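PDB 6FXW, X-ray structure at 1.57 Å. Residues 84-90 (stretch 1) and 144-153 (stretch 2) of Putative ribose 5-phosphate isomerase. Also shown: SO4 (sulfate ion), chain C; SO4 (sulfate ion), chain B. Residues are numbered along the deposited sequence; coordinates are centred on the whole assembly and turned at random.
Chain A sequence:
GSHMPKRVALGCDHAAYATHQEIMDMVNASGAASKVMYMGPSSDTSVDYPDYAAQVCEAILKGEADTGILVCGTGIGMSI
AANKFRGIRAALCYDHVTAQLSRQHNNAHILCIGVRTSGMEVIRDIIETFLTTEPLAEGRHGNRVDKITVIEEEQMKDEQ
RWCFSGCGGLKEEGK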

# COMPACT_ATOMS: atom_id res chain seq x y z
N LYS A 84 2.19 24.07 5.07
CA LYS A 84 1.96 25.36 5.74
C LYS A 84 2.80 26.48 5.20
O LYS A 84 2.51 27.65 5.43
CB LYS A 84 2.13 25.27 7.24
CG LYS A 84 1.09 24.37 7.92
CD LYS A 84 -0.36 24.64 7.63
CE LYS A 84 -1.29 23.69 8.31
NZ LYS A 84 -2.69 24.21 8.07
N PHE A 85 3.82 26.16 4.44
CA PHE A 85 4.63 27.19 3.76
C PHE A 85 4.01 27.68 2.55
O PHE A 85 3.68 26.96 1.66
CB PHE A 85 6.06 26.67 3.45
CG PHE A 85 6.93 26.71 4.61
CD1 PHE A 85 6.97 25.73 5.60
CD2 PHE A 85 7.86 27.74 4.72
CE1 PHE A 85 7.80 25.86 6.70
CE2 PHE A 85 8.72 27.82 5.81
CZ PHE A 85 8.68 26.91 6.79
N ARG A 86 3.90 29.02 2.47
CA ARG A 86 3.43 29.62 1.25
C ARG A 86 4.33 29.29 0.07
O ARG A 86 5.54 29.41 0.18
CB ARG A 86 3.41 31.16 1.48
CG ARG A 86 2.97 31.97 0.27
CD ARG A 86 2.87 33.47 0.63
NE ARG A 86 2.35 34.25 -0.49
CZ ARG A 86 3.08 34.96 -1.37
NH1 ARG A 86 2.47 35.64 -2.34
NH2 ARG A 86 4.42 35.01 -1.28
N GLY A 87 3.78 28.88 -1.03
CA GLY A 87 4.50 28.62 -2.24
C GLY A 87 4.93 27.14 -2.39
O GLY A 87 5.58 26.83 -3.36
N ILE A 88 4.67 26.33 -1.36
CA ILE A 88 5.07 24.92 -1.39
C ILE A 88 3.89 24.02 -1.50
O ILE A 88 2.87 24.21 -0.81
CB ILE A 88 5.79 24.56 -0.09
CG1 ILE A 88 7.11 25.31 0.08
CG2 ILE A 88 6.04 23.03 0.15
CD1 ILE A 88 8.16 24.93 -0.91
N ARG A 89 4.00 23.03 -2.36
CA ARG A 89 3.03 21.91 -2.43
C ARG A 89 3.84 20.66 -2.09
O ARG A 89 4.81 20.28 -2.78
CB ARG A 89 2.47 21.79 -3.82
CG ARG A 89 1.55 22.98 -4.23
CD ARG A 89 0.92 22.85 -5.63
NE ARG A 89 1.89 22.75 -6.68
CZ ARG A 89 2.52 23.83 -7.20
NH1 ARG A 89 2.22 25.08 -6.74
NH2 ARG A 89 3.45 23.67 -8.13
N ALA A 90 3.38 19.96 -1.08
CA ALA A 90 4.05 18.77 -0.47
C ALA A 90 3.12 17.59 -0.60
O ALA A 90 1.97 17.62 -0.16
CB ALA A 90 4.47 19.02 0.91
S SO4 C . 5.14 26.97 -8.57
O1 SO4 C . 5.15 25.68 -9.35
O2 SO4 C . 6.42 27.04 -7.75
O3 SO4 C . 5.11 28.08 -9.59
O4 SO4 C . 3.93 27.20 -7.73
S SO4 B . -9.07 13.89 -14.09
O1 SO4 B . -8.85 13.40 -15.51
O2 SO4 B . -10.27 13.26 -13.55
O3 SO4 B . -7.77 13.41 -13.38
O4 SO4 B . -9.22 15.31 -14.19
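Stretch 2 144-153: RVDKITVIEE

How does stretch 2 lie on stretch 1? Residues 144-153 are helical throughout, part of a helix that extends beyond both ends, and one side of it rests against an irregular segment that makes a type II beta turn from F85 to I88. The two run in opposite senses: R86 lies nearest E152 (CA to CA 6.7 Å), while R89 lies nearest I148 (CA to CA 8.8 Å), one helical turn earlier. V145, I148 and E152, spaced three and four residues apart, all direct their CA-to-CB bonds toward stretch 1.

What holds the turn to the helix? E152 extends with chi1 and chi2 both t, which carries its carboxylate to the turn, and chi3 is 77°. There E152 OE2 accepts a hydrogen bond from G87 N at 3.0 Å, nearly straight at 165°. E152 OE2 also lies 3.5 Å from R86 CA. G87 has phi/psi of 93/-5, where a CB would be jammed against the carbonyl oxygen of R86. The side chain of R86, t at chi1 through chi3, runs outward and exposed, its CG 3.8 Å from E152 OE1.

Why does R89 bend as it does? Its CA-to-CB bond points toward the helix, and the m, t, m sequence of chi1 to chi3 with chi4 at -81° lays one guanidinium face over V145, whose chi1 is t; R89 CZ is 3.4 Å from V145 CG1. Farther back, R89 CD approaches I148 CD1 at 4.4 Å, a loose contact between the aliphatic part of the arginine and the isoleucine.

What occupies the guanidinium edge? The chain C sulfate, probably from the crystallisation liquor, accepts hydrogen bonds from R89 NH1 to its O4 and from R89 NH2 to its O1, both 2.9 Å. A water bridges back to the helix, 2.9 Å from R89 NH1 and 3.0 Å from T149 OG1.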

# COMPACT_ATOMS: atom_id res chain seq x y z
N ARG A 144 -6.18 23.61 -11.32
CA ARG A 144 -6.40 23.22 -9.95
C ARG A 144 -5.29 23.68 -8.99
O ARG A 144 -5.52 24.20 -7.91
CB ARG A 144 -6.63 21.68 -9.85
CG ARG A 144 -7.95 21.27 -10.55
CD ARG A 144 -8.01 19.85 -10.96
NE ARG A 144 -9.18 19.61 -11.77
CZ ARG A 144 -9.37 18.53 -12.45
NH1 ARG A 144 -8.49 17.60 -12.47
NH2 ARG A 144 -10.50 18.36 -13.17
N VAL A 145 -4.07 23.52 -9.47
CA VAL A 145 -2.92 24.04 -8.75
C VAL A 145 -3.09 25.58 -8.53
O VAL A 145 -2.77 26.07 -7.44
CB VAL A 145 -1.60 23.64 -9.42
CG1 VAL A 145 -0.43 24.40 -8.88
CG2 VAL A 145 -1.33 22.12 -9.32
N ASP A 146 -3.52 26.30 -9.56
CA ASP A 146 -3.72 27.74 -9.38
C ASP A 146 -4.74 28.06 -8.33
O ASP A 146 -4.64 29.03 -7.59
CB ASP A 146 -4.10 28.40 -10.71
CG ASP A 146 -2.98 28.37 -11.72
OD1 ASP A 146 -1.83 28.25 -11.34
OD2 ASP A 146 -3.33 28.49 -12.92
N LYS A 147 -5.78 27.19 -8.23
CA LYS A 147 -6.79 27.35 -7.14
C LYS A 147 -6.19 27.15 -5.77
O LYS A 147 -6.59 27.78 -4.83
CB LYS A 147 -8.05 26.55 -7.38
CG LYS A 147 -8.88 27.04 -8.56
CD LYS A 147 -10.11 26.17 -8.78
CE LYS A 147 -10.99 26.86 -9.83
NZ LYS A 147 -12.30 26.14 -9.99
N ILE A 148 -5.25 26.21 -5.63
CA ILE A 148 -4.54 26.06 -4.36
C ILE A 148 -3.80 27.37 -4.03
O ILE A 148 -3.82 27.80 -2.86
CB ILE A 148 -3.56 24.89 -4.41
CG1 ILE A 148 -4.28 23.56 -4.66
CG2 ILE A 148 -2.72 24.78 -3.15
CD1 ILE A 148 -3.39 22.38 -4.87
N THR A 149 -3.17 27.98 -5.04
CA THR A 149 -2.50 29.24 -4.80
C THR A 149 -3.44 30.35 -4.33
O THR A 149 -3.16 31.11 -3.39
CB THR A 149 -1.72 29.69 -6.06
OG1 THR A 149 -0.76 28.66 -6.38
CG2 THR A 149 -1.02 30.99 -5.85
N VAL A 150 -4.61 30.35 -4.94
CA VAL A 150 -5.63 31.36 -4.51
C VAL A 150 -6.06 31.16 -3.07
O VAL A 150 -6.17 32.11 -2.28
CB VAL A 150 -6.85 31.31 -5.41
CG1 VAL A 150 -7.98 32.22 -4.88
CG2 VAL A 150 -6.50 31.79 -6.80
N ILE A 151 -6.26 29.90 -2.67
CA ILE A 151 -6.59 29.59 -1.26
C ILE A 151 -5.50 30.07 -0.32
O ILE A 151 -5.75 30.70 0.68
CB ILE A 151 -6.85 28.07 -1.07
CG1 ILE A 151 -8.16 27.67 -1.76
CG2 ILE A 151 -6.93 27.74 0.40
CD1 ILE A 151 -8.39 26.21 -1.96
N GLU A 152 -4.28 29.76 -0.67
CA GLU A 152 -3.15 30.13 0.18
C GLU A 152 -3.10 31.63 0.33
O GLU A 152 -2.94 32.12 1.46
CB GLU A 152 -1.89 29.61 -0.53
CG GLU A 152 -0.55 29.84 0.04
CD GLU A 152 0.45 29.24 -0.95
OE1 GLU A 152 0.75 29.83 -2.03
OE2 GLU A 152 0.86 28.10 -0.67
N GLU A 153 -3.29 32.36 -0.75
CA GLU A 153 -3.23 33.83 -0.73
C GLU A 153 -4.35 34.39 0.10
O GLU A 153 -4.15 35.35 0.87
CB GLU A 153 -3.30 34.43 -2.13
CG GLU A 153 -1.99 34.23 -2.90
CD GLU A 153 -2.17 34.58 -4.39
OE1 GLU A 153 -1.18 34.47 -5.16
OE2 GLU A 153 -3.32 34.94 -4.79
O HOH W 1 -0.04 26.00 -5.24